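Local coordinates for DNA repair protein RECN (Deinococcus radiodurans, PDB 4ABY) that binds and hydrolyses ATP as an SMC-like DNA repair protein and may act in recombinational repair of DNA double-strand breaks, at residues A[319-324]-A[349-354]; A[247-252]-A[302-307]; A[61-66]-A[362-367]; A[38-43]-A[56-61]. One frame throughout, in Å; residues are numbered along the deposited sequence.

Interaction 1 (A[319-324]-A[349-354])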
loop_
_atom_site.group_PDB
_atom_site.type_symbol
_atom_site.label_atom_id
_atom_site.label_comp_id
_atom_site.label_asym_id
_atom_site.label_seq_id
_atom_site.Cartn_x
_atom_site.Cartn_y
_atom_site.Cartn_z
ATOM N N VAL A 319 -6.069 0.789 -3.065
ATOM C CA VAL A 319 -4.642 0.941 -2.789
ATOM C C VAL A 319 -4.138 2.309 -3.251
ATOM O O VAL A 319 -4.602 2.842 -4.257
ATOM C CB VAL A 319 -3.813 -0.160 -3.473
ATOM C CG1 VAL A 319 -2.348 -0.041 -3.082
ATOM C CG2 VAL A 319 -4.358 -1.535 -3.115
ATOM N N VAL A 320 -3.224 2.888 -2.480
ATOM C CA VAL A 320 -2.681 4.200 -2.804
ATOM C C VAL A 320 -1.160 4.186 -2.900
ATOM O O VAL A 320 -0.476 3.690 -2.006
ATOM C CB VAL A 320 -3.108 5.258 -1.769
ATOM C CG1 VAL A 320 -2.376 6.567 -2.016
ATOM C CG2 VAL A 320 -4.614 5.464 -1.812
ATOM N N PHE A 321 -0.640 4.746 -3.985
ATOM C CA PHE A 321 0.798 4.841 -4.182
ATOM C C PHE A 321 1.167 6.313 -4.265
ATOM O O PHE A 321 0.565 7.065 -5.029
ATOM C CB PHE A 321 1.217 4.115 -5.462
ATOM C CG PHE A 321 0.863 2.656 -5.475
ATOM C CD1 PHE A 321 1.736 1.714 -4.956
ATOM C CD2 PHE A 321 -0.342 2.226 -6.004
ATOM C CE1 PHE A 321 1.414 0.370 -4.967
ATOM C CE2 PHE A 321 -0.669 0.883 -6.018
ATOM C CZ PHE A 321 0.210 -0.046 -5.498
ATOM N N ASP A 322 2.185 6.710 -3.544
ATOM C CA ASP A 322 2.650 8.064 -3.604
ATOM C C ASP A 322 4.013 8.120 -4.210
ATOM O O ASP A 322 4.900 7.448 -3.778
ATOM C CB ASP A 322 2.816 8.590 -2.208
ATOM C CG ASP A 322 3.086 10.045 -2.169
ATOM O OD1 ASP A 322 2.688 10.752 -3.092
ATOM O OD2 ASP A 322 3.683 10.489 -1.202
ATOM N N GLU A 323 4.227 8.946 -5.197
ATOM C CA GLU A 323 5.563 9.041 -5.625
ATOM C C GLU A 323 6.094 7.906 -6.383
ATOM O O GLU A 323 7.259 7.744 -6.386
ATOM C CB GLU A 323 6.416 9.163 -4.380
ATOM C CG GLU A 323 6.815 10.581 -4.025
ATOM C CD GLU A 323 7.794 10.639 -2.918
ATOM O OE1 GLU A 323 7.399 10.542 -1.771
ATOM O OE2 GLU A 323 8.978 10.793 -3.177
ATOM N N VAL A 324 5.293 7.109 -7.044
ATOM C CA VAL A 324 5.886 5.988 -7.769
ATOM C C VAL A 324 6.320 6.509 -9.052
ATOM O O VAL A 324 7.066 5.855 -9.711
ATOM C CB VAL A 324 4.419 5.598 -7.852
ATOM C CG1 VAL A 324 3.720 6.444 -8.822
ATOM C CG2 VAL A 324 4.277 4.183 -8.280
ATOM N N VAL A 349 -7.017 1.699 -7.684
ATOM C CA VAL A 349 -5.695 2.230 -7.377
ATOM C C VAL A 349 -5.708 3.744 -7.544
ATOM O O VAL A 349 -6.159 4.271 -8.558
ATOM C CB VAL A 349 -4.586 1.576 -8.231
ATOM C CG1 VAL A 349 -5.085 0.279 -8.841
ATOM C CG2 VAL A 349 -4.105 2.517 -9.306
ATOM N N LEU A 350 -5.239 4.435 -6.515
ATOM C CA LEU A 350 -5.259 5.886 -6.494
ATOM C C LEU A 350 -3.838 6.430 -6.503
ATOM O O LEU A 350 -3.090 6.250 -5.544
ATOM C CB LEU A 350 -5.998 6.369 -5.250
ATOM C CG LEU A 350 -7.434 5.860 -5.089
ATOM C CD1 LEU A 350 -7.870 5.892 -3.635
ATOM C CD2 LEU A 350 -8.388 6.665 -5.950
ATOM N N VAL A 351 -3.460 7.089 -7.591
ATOM C CA VAL A 351 -2.136 7.682 -7.682
ATOM C C VAL A 351 -2.209 9.145 -8.104
ATOM O O VAL A 351 -3.092 9.548 -8.859
ATOM C CB VAL A 351 -1.227 6.920 -8.670
ATOM C CG1 VAL A 351 -1.494 5.428 -8.595
ATOM C CG2 VAL A 351 -1.438 7.425 -10.079
ATOM N N VAL A 352 -1.279 9.939 -7.588
ATOM C CA VAL A 352 -1.096 11.310 -8.034
ATOM C C VAL A 352 0.153 11.322 -8.908
ATOM O O VAL A 352 1.202 10.818 -8.502
ATOM C CB VAL A 352 -0.901 12.263 -6.842
ATOM C CG1 VAL A 352 -0.713 13.685 -7.321
ATOM C CG2 VAL A 352 -2.085 12.177 -5.904
ATOM N N THR A 353 0.047 11.885 -10.107
ATOM C CA THR A 353 1.139 11.784 -11.066
ATOM C C THR A 353 1.352 13.064 -11.867
ATOM O O THR A 353 0.427 13.861 -12.039
ATOM C CB THR A 353 0.902 10.610 -12.039
ATOM O OG1 THR A 353 2.022 10.475 -12.920
ATOM C CG2 THR A 353 -0.354 10.840 -12.854
ATOM N N HIS A 354 2.582 13.255 -12.345
ATOM C CA HIS A 354 2.911 14.385 -13.214
ATOM C C HIS A 354 3.348 13.908 -14.593
ATOM O O HIS A 354 3.686 14.708 -15.460
ATOM C CB HIS A 354 3.992 15.270 -12.587
ATOM C CG HIS A 354 5.237 14.530 -12.209
ATOM N ND1 HIS A 354 5.384 13.892 -10.995
ATOM C CD2 HIS A 354 6.398 14.336 -12.880
ATOM C CE1 HIS A 354 6.579 13.332 -10.937
ATOM N NE2 HIS A 354 7.214 13.585 -12.068
#

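Interaction 2 (A[247-252]-A[302-307])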
loop_
_atom_site.group_PDB
_atom_site.type_symbol
_atom_site.label_atom_id
_atom_site.label_comp_id
_atom_site.label_asym_id
_atom_site.label_seq_id
_atom_site.Cartn_x
_atom_site.Cartn_y
_atom_site.Cartn_z
ATOM N N ALA A 247 11.471 -9.944 -11.666
ATOM C CA ALA A 247 11.116 -9.839 -13.078
ATOM C C ALA A 247 10.402 -8.528 -13.370
ATOM O O ALA A 247 10.621 -7.907 -14.413
ATOM C CB ALA A 247 10.245 -11.006 -13.496
ATOM N N VAL A 248 9.537 -8.116 -12.446
ATOM C CA VAL A 248 8.786 -6.876 -12.600
ATOM C C VAL A 248 9.576 -5.672 -12.094
ATOM O O VAL A 248 9.755 -4.693 -12.814
ATOM C CB VAL A 248 7.440 -6.944 -11.873
ATOM C CG1 VAL A 248 6.712 -5.617 -12.000
ATOM C CG2 VAL A 248 6.602 -8.075 -12.435
ATOM N N ILE A 249 10.058 -5.755 -10.860
ATOM C CA ILE A 249 10.828 -4.666 -10.262
ATOM C C ILE A 249 11.934 -4.113 -11.167
ATOM O O ILE A 249 12.162 -2.904 -11.209
ATOM C CB ILE A 249 11.441 -5.081 -8.911
ATOM C CG1 ILE A 249 10.332 -5.461 -7.932
ATOM C CG2 ILE A 249 12.296 -3.960 -8.343
ATOM C CD1 ILE A 249 10.833 -5.891 -6.582
ATOM N N ARG A 250 12.618 -4.989 -11.891
ATOM C CA ARG A 250 13.749 -4.556 -12.703
ATOM C C ARG A 250 13.336 -3.761 -13.940
ATOM O O ARG A 250 14.185 -3.187 -14.626
ATOM C CB ARG A 250 14.615 -5.747 -13.101
ATOM C CG ARG A 250 15.264 -6.436 -11.925
ATOM C CD ARG A 250 16.360 -7.358 -12.387
ATOM N NE ARG A 250 17.207 -7.773 -11.278
ATOM C CZ ARG A 250 17.316 -9.024 -10.851
ATOM N NH1 ARG A 250 16.637 -9.988 -11.452
ATOM N NH2 ARG A 250 18.110 -9.312 -9.833
ATOM N N GLU A 251 12.037 -3.727 -14.223
ATOM C CA GLU A 251 11.528 -2.971 -15.363
ATOM C C GLU A 251 10.998 -1.620 -14.914
ATOM O O GLU A 251 10.583 -0.804 -15.733
ATOM C CB GLU A 251 10.430 -3.748 -16.091
ATOM C CG GLU A 251 10.782 -5.193 -16.382
ATOM C CD GLU A 251 12.206 -5.367 -16.890
ATOM O OE1 GLU A 251 12.660 -4.531 -17.704
ATOM O OE2 GLU A 251 12.872 -6.345 -16.468
ATOM N N LEU A 252 11.033 -1.395 -13.606
ATOM C CA LEU A 252 10.481 -0.195 -12.998
ATOM C C LEU A 252 11.567 0.789 -12.581
ATOM O O LEU A 252 11.395 1.543 -11.620
ATOM C CB LEU A 252 9.639 -0.575 -11.781
ATOM C CG LEU A 252 8.184 -0.979 -12.017
ATOM C CD1 LEU A 252 8.048 -1.900 -13.216
ATOM C CD2 LEU A 252 7.616 -1.624 -10.768
ATOM N N SER A 302 7.515 2.574 -3.098
ATOM C CA SER A 302 6.222 2.507 -3.777
ATOM C C SER A 302 6.256 1.584 -4.985
ATOM O O SER A 302 5.330 0.806 -5.207
ATOM C CB SER A 302 5.758 3.897 -4.214
ATOM O OG SER A 302 5.425 4.708 -3.101
ATOM N N ARG A 303 7.319 1.673 -5.773
ATOM C CA ARG A 303 7.398 0.882 -6.993
ATOM C C ARG A 303 7.630 -0.587 -6.690
ATOM O O ARG A 303 7.220 -1.458 -7.455
ATOM C CB ARG A 303 8.457 1.433 -7.946
ATOM C CG ARG A 303 8.062 2.769 -8.538
ATOM C CD ARG A 303 8.938 3.149 -9.700
ATOM N NE ARG A 303 10.345 3.207 -9.327
ATOM C CZ ARG A 303 10.945 4.279 -8.818
ATOM N NH1 ARG A 303 10.259 5.397 -8.604
ATOM N NH2 ARG A 303 12.236 4.229 -8.523
ATOM N N VAL A 304 8.281 -0.863 -5.566
ATOM C CA VAL A 304 8.487 -2.241 -5.149
ATOM C C VAL A 304 7.178 -2.786 -4.596
ATOM O O VAL A 304 6.847 -3.954 -4.798
ATOM C CB VAL A 304 9.616 -2.362 -4.114
ATOM C CG1 VAL A 304 9.725 -3.790 -3.614
ATOM C CG2 VAL A 304 10.927 -1.916 -4.725
HETATM N N MSE A 305 6.426 -1.924 -3.919
HETATM C CA MSE A 305 5.106 -2.287 -3.407
HETATM C C MSE A 305 4.150 -2.580 -4.551
HETATM O O MSE A 305 3.365 -3.524 -4.490
HETATM C CB MSE A 305 4.536 -1.178 -2.522
HETATM C CG MSE A 305 5.285 -0.961 -1.219
HETATM SE SE MSE A 305 5.320 -2.540 -0.069
HETATM C CE MSE A 305 6.963 -3.385 -0.695
ATOM N N LEU A 306 4.218 -1.761 -5.595
ATOM C CA LEU A 306 3.410 -1.976 -6.785
ATOM C C LEU A 306 3.688 -3.347 -7.396
ATOM O O LEU A 306 2.764 -4.111 -7.665
ATOM C CB LEU A 306 3.670 -0.876 -7.815
ATOM C CG LEU A 306 3.013 -1.046 -9.187
ATOM C CD1 LEU A 306 1.505 -1.110 -9.056
ATOM C CD2 LEU A 306 3.423 0.084 -10.110
ATOM N N ALA A 307 4.965 -3.651 -7.611
ATOM C CA ALA A 307 5.363 -4.926 -8.197
ATOM C C ALA A 307 4.817 -6.096 -7.397
ATOM O O ALA A 307 4.162 -6.980 -7.941
ATOM C CB ALA A 307 6.874 -5.021 -8.302
#

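Interaction 3 (A[61-66]-A[362-367])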
loop_
_atom_site.group_PDB
_atom_site.type_symbol
_atom_site.label_atom_id
_atom_site.label_comp_id
_atom_site.label_asym_id
_atom_site.label_seq_id
_atom_site.Cartn_x
_atom_site.Cartn_y
_atom_site.Cartn_z
ATOM N N GLY A 61 -11.440 1.930 -11.271
ATOM C CA GLY A 61 -10.228 1.141 -11.175
ATOM C C GLY A 61 -9.061 2.059 -10.916
ATOM O O GLY A 61 -8.807 2.455 -9.781
ATOM N N PHE A 62 -8.362 2.415 -11.985
ATOM C CA PHE A 62 -7.211 3.300 -11.901
ATOM C C PHE A 62 -7.650 4.761 -11.955
ATOM O O PHE A 62 -8.107 5.248 -12.989
ATOM C CB PHE A 62 -6.243 2.985 -13.042
ATOM C CG PHE A 62 -4.995 3.812 -13.030
ATOM C CD1 PHE A 62 -4.727 4.677 -11.986
ATOM C CD2 PHE A 62 -4.085 3.713 -14.063
ATOM C CE1 PHE A 62 -3.577 5.435 -11.976
ATOM C CE2 PHE A 62 -2.933 4.466 -14.061
ATOM C CZ PHE A 62 -2.677 5.331 -13.016
ATOM N N CYS A 63 -7.507 5.453 -10.830
ATOM C CA CYS A 63 -7.839 6.867 -10.752
ATOM C C CYS A 63 -6.575 7.702 -10.698
ATOM O O CYS A 63 -5.766 7.549 -9.790
ATOM C CB CYS A 63 -8.686 7.140 -9.516
ATOM S SG CYS A 63 -10.190 6.174 -9.459
ATOM N N ALA A 64 -6.403 8.586 -11.674
ATOM C CA ALA A 64 -5.216 9.425 -11.721
ATOM C C ALA A 64 -5.548 10.845 -11.304
ATOM O O ALA A 64 -6.552 11.410 -11.731
ATOM C CB ALA A 64 -4.608 9.411 -13.109
ATOM N N PHE A 65 -4.701 11.417 -10.461
ATOM C CA PHE A 65 -4.862 12.799 -10.045
ATOM C C PHE A 65 -3.692 13.633 -10.552
ATOM O O PHE A 65 -2.531 13.342 -10.260
ATOM C CB PHE A 65 -5.002 12.875 -8.529
ATOM C CG PHE A 65 -6.263 12.248 -8.018
ATOM C CD1 PHE A 65 -6.414 10.872 -8.018
ATOM C CD2 PHE A 65 -7.313 13.030 -7.559
ATOM C CE1 PHE A 65 -7.581 10.286 -7.556
ATOM C CE2 PHE A 65 -8.481 12.447 -7.097
ATOM C CZ PHE A 65 -8.612 11.075 -7.094
ATOM N N THR A 66 -3.996 14.653 -11.317
ATOM C CA THR A 66 -3.011 15.484 -11.929
ATOM C C THR A 66 -3.353 16.922 -11.699
ATOM O O THR A 66 -4.279 17.214 -11.026
ATOM C CB THR A 66 -2.933 15.190 -13.373
ATOM O OG1 THR A 66 -4.105 15.633 -13.996
ATOM C CG2 THR A 66 -2.907 13.789 -13.542
ATOM N N ALA A 362 -5.327 5.789 -16.913
ATOM C CA ALA A 362 -6.329 5.813 -15.856
ATOM C C ALA A 362 -7.719 5.481 -16.388
ATOM O O ALA A 362 -8.040 5.793 -17.533
ATOM C CB ALA A 362 -6.334 7.171 -15.173
ATOM N N HIS A 363 -8.536 4.843 -15.555
ATOM C CA HIS A 363 -9.939 4.634 -15.892
ATOM C C HIS A 363 -10.688 5.928 -15.654
ATOM O O HIS A 363 -11.752 6.165 -16.227
ATOM C CB HIS A 363 -10.550 3.537 -15.032
ATOM C CG HIS A 363 -9.964 2.186 -15.277
ATOM N ND1 HIS A 363 -8.774 1.781 -14.713
ATOM C CD2 HIS A 363 -10.404 1.145 -16.020
ATOM C CE1 HIS A 363 -8.504 0.548 -15.101
ATOM N NE2 HIS A 363 -9.478 0.138 -15.892
ATOM N N HIS A 364 -10.121 6.763 -14.794
ATOM C CA HIS A 364 -10.706 8.048 -14.483
ATOM C C HIS A 364 -9.586 9.041 -14.272
ATOM O O HIS A 364 -8.679 8.804 -13.480
ATOM C CB HIS A 364 -11.585 7.941 -13.240
ATOM C CG HIS A 364 -12.671 6.917 -13.363
ATOM N ND1 HIS A 364 -13.919 7.213 -13.865
ATOM C CD2 HIS A 364 -12.687 5.596 -13.066
ATOM C CE1 HIS A 364 -14.661 6.119 -13.865
ATOM N NE2 HIS A 364 -13.937 5.124 -13.383
ATOM N N HIS A 365 -9.638 10.142 -15.006
ATOM C CA HIS A 365 -8.603 11.158 -14.920
ATOM C C HIS A 365 -9.159 12.376 -14.195
ATOM O O HIS A 365 -10.016 13.091 -14.716
ATOM C CB HIS A 365 -8.112 11.531 -16.318
ATOM C CG HIS A 365 -6.918 12.436 -16.325
ATOM N ND1 HIS A 365 -5.920 12.341 -17.270
ATOM C CD2 HIS A 365 -6.566 13.453 -15.503
ATOM C CE1 HIS A 365 -5.004 13.263 -17.029
ATOM N NE2 HIS A 365 -5.372 13.950 -15.964
ATOM N N TYR A 366 -8.681 12.594 -12.977
ATOM C CA TYR A 366 -9.116 13.727 -12.182
ATOM C C TYR A 366 -8.099 14.845 -12.303
ATOM O O TYR A 366 -6.899 14.590 -12.328
ATOM C CB TYR A 366 -9.287 13.316 -10.717
ATOM C CG TYR A 366 -10.393 12.312 -10.507
ATOM C CD1 TYR A 366 -11.699 12.725 -10.294
ATOM C CD2 TYR A 366 -10.135 10.953 -10.538
ATOM C CE1 TYR A 366 -12.715 11.811 -10.113
ATOM C CE2 TYR A 366 -11.147 10.029 -10.357
ATOM C CZ TYR A 366 -12.434 10.465 -10.147
ATOM O OH TYR A 366 -13.445 9.548 -9.965
ATOM N N LYS A 367 -8.569 16.083 -12.396
ATOM C CA LYS A 367 -7.657 17.216 -12.404
ATOM C C LYS A 367 -7.844 18.046 -11.146
ATOM O O LYS A 367 -8.955 18.454 -10.816
ATOM C CB LYS A 367 -7.842 18.090 -13.648
ATOM C CG LYS A 367 -6.743 19.130 -13.800
ATOM C CD LYS A 367 -6.962 20.045 -14.991
ATOM C CE LYS A 367 -5.792 21.010 -15.156
ATOM N NZ LYS A 367 -5.989 21.956 -16.287
#

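Interaction 4 (A[38-43]-A[56-61])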
loop_
_atom_site.group_PDB
_atom_site.type_symbol
_atom_site.label_atom_id
_atom_site.label_comp_id
_atom_site.label_asym_id
_atom_site.label_seq_id
_atom_site.Cartn_x
_atom_site.Cartn_y
_atom_site.Cartn_z
ATOM N N PRO A 38 -16.018 -3.316 -3.166
ATOM C CA PRO A 38 -16.474 -2.335 -2.174
ATOM C C PRO A 38 -15.530 -1.138 -2.138
ATOM O O PRO A 38 -14.982 -0.822 -1.080
ATOM C CB PRO A 38 -16.383 -3.104 -0.848
ATOM C CG PRO A 38 -16.086 -4.548 -1.223
ATOM C CD PRO A 38 -15.390 -4.486 -2.534
ATOM N N ARG A 39 -15.338 -0.488 -3.281
ATOM C CA ARG A 39 -14.382 0.607 -3.394
ATOM C C ARG A 39 -14.770 1.822 -2.564
ATOM O O ARG A 39 -15.878 1.903 -2.042
ATOM C CB ARG A 39 -14.238 1.037 -4.851
ATOM C CG ARG A 39 -15.516 1.568 -5.458
ATOM C CD ARG A 39 -15.235 2.395 -6.693
ATOM N NE ARG A 39 -16.404 2.485 -7.560
ATOM C CZ ARG A 39 -17.354 3.408 -7.447
ATOM N NH1 ARG A 39 -17.273 4.334 -6.500
ATOM N NH2 ARG A 39 -18.387 3.407 -8.282
ATOM N N LEU A 40 -13.845 2.765 -2.447
ATOM C CA LEU A 40 -14.143 4.061 -1.856
ATOM C C LEU A 40 -14.941 4.876 -2.869
ATOM O O LEU A 40 -14.399 5.332 -3.875
ATOM C CB LEU A 40 -12.848 4.783 -1.489
ATOM C CG LEU A 40 -12.961 6.212 -0.959
ATOM C CD1 LEU A 40 -13.713 6.249 0.354
ATOM C CD2 LEU A 40 -11.584 6.824 -0.800
ATOM N N SER A 41 -16.233 5.044 -2.603
ATOM C CA SER A 41 -17.151 5.677 -3.546
ATOM C C SER A 41 -17.095 7.199 -3.488
ATOM O O SER A 41 -17.211 7.876 -4.509
ATOM C CB SER A 41 -18.588 5.220 -3.277
ATOM O OG SER A 41 -18.704 3.808 -3.317
ATOM N N ARG A 42 -16.929 7.729 -2.283
ATOM C CA ARG A 42 -16.999 9.165 -2.064
ATOM C C ARG A 42 -16.022 9.585 -0.973
ATOM O O ARG A 42 -15.692 8.802 -0.080
ATOM C CB ARG A 42 -18.427 9.561 -1.684
ATOM C CG ARG A 42 -18.694 11.051 -1.624
ATOM C CD ARG A 42 -20.185 11.322 -1.450
ATOM N NE ARG A 42 -20.450 12.693 -1.021
ATOM C CZ ARG A 42 -20.649 13.712 -1.851
ATOM N NH1 ARG A 42 -20.620 13.520 -3.166
ATOM N NH2 ARG A 42 -20.879 14.927 -1.366
ATOM N N LEU A 43 -15.559 10.826 -1.054
ATOM C CA LEU A 43 -14.578 11.341 -0.112
ATOM C C LEU A 43 -14.904 12.788 0.191
ATOM O O LEU A 43 -15.001 13.612 -0.718
ATOM C CB LEU A 43 -13.174 11.236 -0.711
ATOM C CG LEU A 43 -11.987 11.702 0.128
ATOM C CD1 LEU A 43 -11.904 10.926 1.435
ATOM C CD2 LEU A 43 -10.703 11.555 -0.664
ATOM N N LEU A 56 -15.848 14.658 -3.275
ATOM C CA LEU A 56 -15.353 13.987 -4.462
ATOM C C LEU A 56 -15.997 12.631 -4.666
ATOM O O LEU A 56 -15.796 11.705 -3.883
ATOM C CB LEU A 56 -13.831 13.839 -4.407
ATOM C CG LEU A 56 -13.198 13.091 -5.583
ATOM C CD1 LEU A 56 -13.311 13.908 -6.859
ATOM C CD2 LEU A 56 -11.746 12.749 -5.291
ATOM N N GLU A 57 -16.785 12.527 -5.727
ATOM C CA GLU A 57 -17.309 11.244 -6.152
ATOM C C GLU A 57 -16.245 10.594 -7.017
ATOM O O GLU A 57 -16.151 10.864 -8.216
ATOM C CB GLU A 57 -18.590 11.431 -6.965
ATOM C CG GLU A 57 -19.532 10.247 -6.920
ATOM C CD GLU A 57 -20.663 10.457 -5.937
ATOM O OE1 GLU A 57 -21.413 11.443 -6.106
ATOM O OE2 GLU A 57 -20.800 9.638 -5.000
ATOM N N LEU A 58 -15.419 9.757 -6.408
ATOM C CA LEU A 58 -14.414 9.036 -7.171
ATOM C C LEU A 58 -14.677 7.551 -7.065
ATOM O O LEU A 58 -14.949 7.042 -5.980
ATOM C CB LEU A 58 -13.002 9.365 -6.677
ATOM C CG LEU A 58 -12.372 8.514 -5.569
ATOM C CD1 LEU A 58 -10.906 8.852 -5.459
ATOM C CD2 LEU A 58 -13.062 8.717 -4.239
ATOM N N GLY A 59 -14.610 6.854 -8.192
ATOM C CA GLY A 59 -14.781 5.415 -8.175
ATOM C C GLY A 59 -14.145 4.773 -9.381
ATOM O O GLY A 59 -13.774 5.470 -10.320
ATOM N N GLY A 60 -14.007 3.451 -9.355
ATOM C CA GLY A 60 -13.593 2.729 -10.542
ATOM C C GLY A 60 -12.396 1.824 -10.358
ATOM O O GLY A 60 -12.340 1.025 -9.425
ATOM N N GLY A 61 -11.440 1.930 -11.271
ATOM C CA GLY A 61 -10.228 1.141 -11.175
ATOM C C GLY A 61 -9.061 2.059 -10.916
ATOM O O GLY A 61 -8.807 2.455 -9.781
#

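Interaction 1 (A[319-324]-A[349-354])
Val-319 and Val-320 pair with Val-349 and Leu-350 as neighbouring parallel strands in the buried mixed sheet of the head domain, the segments running 19° apart. Two backbone bonds set the register. Leu-350 N gives to Val-319 O at 2.8 Å; Phe-321 N gives to Leu-350 O at 3.3 Å, a longer bond. CA-H...O contacts fill in between them, with Val-349 CA 3.4 Å from Val-319 O. On one face of the sheet Val-320 and Leu-350 cross obliquely. CG1 of Val-320 is anti to the backbone N (chi1 172°), which leaves CG2 beside that N and facing the leucine, 3.8 Å from Leu-350 CD1 and about as far from its CB. Strand 318-321, helix 330-343 and strand 348-352 form a right-handed beta-alpha-beta crossover of the P-loop ATPase core. The apolar strand followed by Asp-322 and Glu-323 fits the Walker B motif of SMC and ABC ATPases, and His-354 falls where their H-loop histidine is expected. The opposite face carries Val-319, Phe-321, Val-349 and Val-351. There CD2 of the Phe-321 ring approaches Val-351 CG1 at 4.3 Å, and the crossover helix packs on both residues through Leu-340. Asp-322 bonds through OD2 to Gln-154 and Glu-323 through OE1 to Trp-153, whereas Val-320 touches Ile-76 and Val-352 touches Thr-69 of helix 69-83, the latter a residue of the predicted ATP site.

Interaction 2 (A[247-252]-A[302-307])
Arg-303 reaches across to the carbonyl of Leu-252, where the chain turns away from helix 214-249. Its side chain bends at chi3 (-58°), which brings NE 3.0 Å from Leu-252 O; the N-H is poorly aimed, at 122°, and the bond is weak. At its far end NH1 makes another weak bond, to Val-324 O, and the one guanidinium thus spans two backbone carbonyls. Leu-252 in turn brings CD2 to 4.2 Å from Arg-303 CB. One residue on, Val-304 meets Ile-249: the two side chains approach at a slant, with Val-304 CG1 3.8 Å from Ile-249 CD1. Met-259 and Phe-281 of the small two-stranded antiparallel sheet lie against both. Helix 298-312 begins within the sequence that matches the ABC signature motif, and helix 214-249 is probably, with helix 175-197, the base of the coiled-coil arm, most of which this head-domain construct lacks; the contact joins the end of helix 214-249 to the ATPase lobe. A turn later, Ala-307 takes the end of that helix on its methyl. Ile-249 CG1 comes to 3.5 Å from Ala-307 CB and Val-248 CG1 to 3.7 Å, while Leu-252 CD2 stands farther off, at 4.3 Å. The type I turn from Ile-249 to Leu-252 brings Leu-252 back toward the same methyl, and helix 330-343 packs alongside through Val-336 and Gln-339.

Interaction 3 (A[61-66]-A[362-367])
The rings of Phe-65 and Tyr-366 form an offset stack, centroids 4.8 Å apart and planes at 13°, their side chains pointing the same way. Tyr-366 CB lies over one face of the Phe-65 ring, toward its rim, and Ala-64 O meets the tyrosine ring at its edge. An alanine in place of Phe-65 would probably leave a gap over the tyrosine ring and set that ring freer to turn. Near the start of the strands Ala-362 CB sits over the centre of one Phe-62 face, 4.1 Å above it. The His-363 ring accepts from Phe-62 N at ND1, 2.8 Å away, the donor standing 38° out of the ring plane. Thr-66 OG1 and His-365 NE2 share a hydrogen bond of 2.9 Å in the plane of the imidazole; either could be the donor. Backbone hydrogen bonds of the parallel ladder join the strands, among them Ala-64 N to His-364 O at 2.9 Å and Tyr-366 N to Ala-64 O; Phe-62 O takes both His-363 N and His-364 N. Strand 62-67 leads into the P-loop, the predicted ATP site, and lies between strands 364-373 and 348-352. Helix 387-398 packs on Thr-66 and His-365, and strand 376-383 flanks His-364 and Tyr-366.

Interaction 4 (A[38-43]-A[56-61])
Arg-39 lays its guanidinium against the backbone of Gly-59, whose CA lies over one face of the group, offset toward its rim. CG stands between the backbone N and the carbonyl carbon (chi1 62°), and the chain then runs extended to NE; with no side chain at Gly-59 the flat group can lie directly on the main chain. An alanine in place of Arg-39 would probably uncover the backbone of Gly-59 and Gly-60, leaving this loop without its flat cover. Arg-42 meets Glu-57 differently: the side chains cross with guanidinium and carboxylate planes 46° apart, and Glu-57 OE1 lies at the arginine's edge, 3.7 Å from NH1, a long salt bridge. Glu-44 holds the same arginine more directly, at NE. On the buried side Leu-58 leans at a slant against Leu-40, its CD2 4.1 Å from Leu-40 CG, and the same methyl lies 4.3 Å from Leu-43 CB. Leu-43 and Leu-56 are an antiparallel hydrogen-bonded pair, Leu-43 N to Leu-56 O at 3.0 Å and Leu-56 N to Leu-43 O at 2.9 Å. Behind them, helix 69-83 packs on Leu-40 and Leu-43, and Tyr-366 on Leu-56 and Leu-58. Ser-41 and Arg-42 together face Phe-105 in a classic beta bulge. The two segments are the open end of the beta hairpin 42-48/51-57, in the antiparallel sheet of the ATPase head, from which the chain passes to the strand before the P-loop.

Interactions 1 and 3 are parallel pairings within one mixed sheet, joined through strands 348-352 and 62-67, where Val-349 bonds to both Gly-61 and Cys-63. Both are buried, but interaction 1 is apolar packing and backbone bonding, whereas interaction 3 adds stacked rings and histidine bonds and reaches the surface at His-363. Interaction 4 shares Gly-61 with interaction 3 and closes the open end of the hairpin in the antiparallel sheet; partly buried, it sets arginines outside and leucines inside. Interaction 2, also buried, packs a helix end at what is probably the base of the arm; it touches interaction 1 through Ser-302 OG and Asp-322 O, while its centre lies about 21 Å and 26 Å from the centres of interactions 3 and 4.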